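Local coordinates for Orf c02003 protein (Sulfolobus solfataricus P2, PDB 2Q00) that is of unknown function but belongs to the archaeal PaREP1 family and folds as a compact, all-helical single chain, at residues A[28-32]-A[59-63]. Sequence-based numbering, arbitrary orientation.
Sequences EKYYK and RWKSE
A long salt bridge, without a hydrogen bond, links helix 23-45 to the loop that runs into helix 62-71: Arg59 reaches across from the loop, and its NH2 comes within 3.6 Å of OE2 of Glu28. The two side chains approach from opposite directions, and carboxylate and guanidinium are twisted by 47°, with OE2 at the guanidinium edge, near its plane. Glu28 gets there because CG stands anti to the backbone N (chi1 -170°) and the chain then bends at chi2. One helical turn further on, Lys32 runs past Arg59 at about a right angle, laying its CG over one guanidinium face, while its CE sits 3.4 Å from Arg59 NH1. Lys32 NZ lies 4.2 Å from NH1, and the nearby Glu28 carboxylate probably eases the proximity of these like charges. Within this all-helical fold, the Tyr31 ring also packs against helix 79-95, stacking with His90 and meeting Trp83. Arg59 NH2 approaches the edge of the tyrosine ring, 4.0 Å from CE2, and OE2 of Glu28 lies in the plane of that same ring. Just after N-cap Lys61, Ser62 OG is 4.5 Å from Tyr31 OH, too far for a hydrogen bond.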
ATOM      1  N   GLU A  28      -2.013  -9.699  -2.292  1.00 44.95           N
ATOM      2  CA  GLU A  28      -0.585  -9.447  -2.203  1.00 46.81           C
ATOM      3  C   GLU A  28      -0.143  -8.283  -3.091  1.00 44.64           C
ATOM      4  O   GLU A  28       0.728  -7.502  -2.704  1.00 45.73           O
ATOM      5  CB  GLU A  28       0.198 -10.719  -2.547  1.00 46.42           C
ATOM      6  CG  GLU A  28       1.696 -10.617  -2.244  1.00 57.18           C
ATOM      7  CD  GLU A  28       2.004  -9.838  -0.958  1.00 71.66           C
ATOM      8  OE1 GLU A  28       1.397 -10.125   0.100  1.00 72.19           O
ATOM      9  OE2 GLU A  28       2.861  -8.928  -1.008  1.00 77.88           O
ATOM     10  N   LYS A  29      -0.747  -8.156  -4.272  1.00 45.36           N
ATOM     11  CA  LYS A  29      -0.381  -7.070  -5.175  1.00 44.66           C
ATOM     12  C   LYS A  29      -0.899  -5.751  -4.648  1.00 44.77           C
ATOM     13  O   LYS A  29      -0.234  -4.713  -4.786  1.00 45.70           O
ATOM     14  CB  LYS A  29      -0.914  -7.321  -6.586  1.00 48.11           C
ATOM     15  CG  LYS A  29       0.103  -7.977  -7.516  1.00 47.14           C
ATOM     16  CD  LYS A  29       0.254  -9.461  -7.281  1.00 55.13           C
ATOM     17  CE  LYS A  29       1.706  -9.909  -7.449  1.00 56.34           C
ATOM     18  NZ  LYS A  29       2.402  -9.264  -8.598  1.00 54.67           N
ATOM     19  N   TYR A  30      -2.086  -5.788  -4.044  1.00 45.60           N
ATOM     20  CA  TYR A  30      -2.669  -4.586  -3.464  1.00 43.03           C
ATOM     21  C   TYR A  30      -1.771  -4.132  -2.328  1.00 42.52           C
ATOM     22  O   TYR A  30      -1.559  -2.939  -2.135  1.00 44.35           O
ATOM     23  CB  TYR A  30      -4.069  -4.859  -2.919  1.00 45.33           C
ATOM     24  CG  TYR A  30      -5.161  -4.896  -3.967  1.00 43.99           C
ATOM     25  CD1 TYR A  30      -5.437  -3.774  -4.745  1.00 42.82           C
ATOM     26  CD2 TYR A  30      -5.930  -6.051  -4.167  1.00 44.58           C
ATOM     27  CE1 TYR A  30      -6.449  -3.793  -5.699  1.00 45.68           C
ATOM     28  CE2 TYR A  30      -6.953  -6.083  -5.117  1.00 43.59           C
ATOM     29  CZ  TYR A  30      -7.210  -4.943  -5.886  1.00 44.42           C
ATOM     30  OH  TYR A  30      -8.219  -4.931  -6.826  1.00 47.35           O
ATOM     31  N   TYR A  31      -1.252  -5.089  -1.564  1.00 41.47           N
ATOM     32  CA  TYR A  31      -0.378  -4.737  -0.458  1.00 44.99           C
ATOM     33  C   TYR A  31       0.922  -4.137  -1.000  1.00 42.63           C
ATOM     34  O   TYR A  31       1.390  -3.116  -0.513  1.00 45.01           O
ATOM     35  CB  TYR A  31      -0.070  -5.961   0.402  1.00 48.33           C
ATOM     36  CG  TYR A  31       0.858  -5.644   1.554  1.00 51.97           C
ATOM     37  CD1 TYR A  31       0.466  -4.763   2.568  1.00 50.53           C
ATOM     38  CD2 TYR A  31       2.135  -6.208   1.624  1.00 50.28           C
ATOM     39  CE1 TYR A  31       1.320  -4.453   3.615  1.00 46.84           C
ATOM     40  CE2 TYR A  31       2.995  -5.903   2.668  1.00 47.77           C
ATOM     41  CZ  TYR A  31       2.581  -5.021   3.660  1.00 52.78           C
ATOM     42  OH  TYR A  31       3.432  -4.678   4.673  1.00 59.58           O
ATOM     43  N   LYS A  32       1.506  -4.781  -2.006  1.00 43.30           N
ATOM     44  CA  LYS A  32       2.733  -4.273  -2.611  1.00 43.09           C
ATOM     45  C   LYS A  32       2.487  -2.873  -3.162  1.00 42.47           C
ATOM     46  O   LYS A  32       3.363  -2.020  -3.093  1.00 44.75           O
ATOM     47  CB  LYS A  32       3.213  -5.205  -3.726  1.00 45.22           C
ATOM     48  CG  LYS A  32       3.870  -6.470  -3.210  1.00 47.19           C
ATOM     49  CD  LYS A  32       4.371  -7.343  -4.347  1.00 45.94           C
ATOM     50  CE  LYS A  32       5.129  -8.573  -3.836  1.00 45.16           C
ATOM     51  NZ  LYS A  32       5.687  -9.347  -5.001  1.00 60.23           N
ATOM     52  N   ARG A  59      12.865  -4.714  -0.508  1.00 89.79           N
ATOM     53  CA  ARG A  59      11.673  -4.313   0.245  1.00 88.35           C
ATOM     54  C   ARG A  59      12.046  -3.926   1.685  1.00 87.42           C
ATOM     55  O   ARG A  59      13.105  -4.329   2.188  1.00 89.17           O
ATOM     56  CB  ARG A  59      10.646  -5.456   0.245  1.00 88.76           C
ATOM     57  CG  ARG A  59      10.221  -5.899  -1.153  1.00 87.85           C
ATOM     58  CD  ARG A  59       9.263  -7.084  -1.121  1.00 86.12           C
ATOM     59  NE  ARG A  59       7.975  -6.756  -0.508  1.00 82.04           N
ATOM     60  CZ  ARG A  59       6.929  -7.581  -0.478  1.00 80.22           C
ATOM     61  NH1 ARG A  59       7.014  -8.787  -1.026  1.00 76.78           N
ATOM     62  NH2 ARG A  59       5.797  -7.205   0.101  1.00 75.52           N
ATOM     63  N   TRP A  60      11.181  -3.147   2.341  1.00 83.07           N
ATOM     64  CA  TRP A  60      11.428  -2.688   3.715  1.00 79.37           C
ATOM     65  C   TRP A  60      10.807  -3.557   4.811  1.00 79.15           C
ATOM     66  O   TRP A  60       9.988  -4.443   4.545  1.00 80.44           O
ATOM     67  CB  TRP A  60      10.890  -1.275   3.916  1.00 75.51           C
ATOM     68  CG  TRP A  60      11.399  -0.246   2.981  1.00 72.39           C
ATOM     69  CD1 TRP A  60      12.233  -0.430   1.914  1.00 70.89           C
ATOM     70  CD2 TRP A  60      11.074   1.152   3.002  1.00 65.93           C
ATOM     71  NE1 TRP A  60      12.443   0.767   1.270  1.00 68.96           N
ATOM     72  CE2 TRP A  60      11.743   1.754   1.917  1.00 65.33           C
ATOM     73  CE3 TRP A  60      10.280   1.955   3.831  1.00 67.69           C
ATOM     74  CZ2 TRP A  60      11.640   3.127   1.639  1.00 70.22           C
ATOM     75  CZ3 TRP A  60      10.178   3.318   3.555  1.00 66.93           C
ATOM     76  CH2 TRP A  60      10.852   3.887   2.472  1.00 67.79           C
ATOM     77  N   LYS A  61      11.207  -3.273   6.051  1.00 77.61           N
ATOM     78  CA  LYS A  61      10.692  -3.973   7.224  1.00 75.71           C
ATOM     79  C   LYS A  61       9.312  -3.397   7.505  1.00 71.92           C
ATOM     80  O   LYS A  61       9.122  -2.182   7.503  1.00 71.80           O
ATOM     81  CB  LYS A  61      11.586  -3.733   8.449  1.00 75.94           C
ATOM     82  CG  LYS A  61      12.995  -4.294   8.350  1.00 78.96           C
ATOM     83  CD  LYS A  61      13.810  -3.976   9.608  1.00 79.24           C
ATOM     84  CE  LYS A  61      13.212  -4.619  10.859  1.00 86.12           C
ATOM     85  NZ  LYS A  61      13.998  -4.284  12.087  1.00 86.96           N
ATOM     86  N   SER A  62       8.351  -4.275   7.748  1.00 70.04           N
ATOM     87  CA  SER A  62       6.987  -3.854   8.031  1.00 67.35           C
ATOM     88  C   SER A  62       6.908  -2.716   9.065  1.00 67.21           C
ATOM     89  O   SER A  62       6.062  -1.821   8.950  1.00 65.45           O
ATOM     90  CB  SER A  62       6.185  -5.063   8.512  1.00 68.69           C
ATOM     91  OG  SER A  62       6.388  -6.176   7.650  1.00 63.56           O
ATOM     92  N   GLU A  63       7.795  -2.749  10.061  1.00 66.99           N
ATOM     93  CA  GLU A  63       7.810  -1.725  11.106  1.00 65.59           C
ATOM     94  C   GLU A  63       8.158  -0.344  10.558  1.00 64.43           C
ATOM     95  O   GLU A  63       7.680   0.674  11.070  1.00 61.34           O
ATOM     96  CB  GLU A  63       8.789  -2.104  12.224  1.00 67.81           C
ATOM     97  CG  GLU A  63       8.390  -3.353  13.014  1.00 67.45           C
ATOM     98  CD  GLU A  63       8.860  -4.640  12.366  1.00 70.07           C
ATOM     99  OE1 GLU A  63       9.304  -4.604  11.195  1.00 65.80           O
ATOM    100  OE2 GLU A  63       8.776  -5.692  13.033  1.00 71.86           O
TER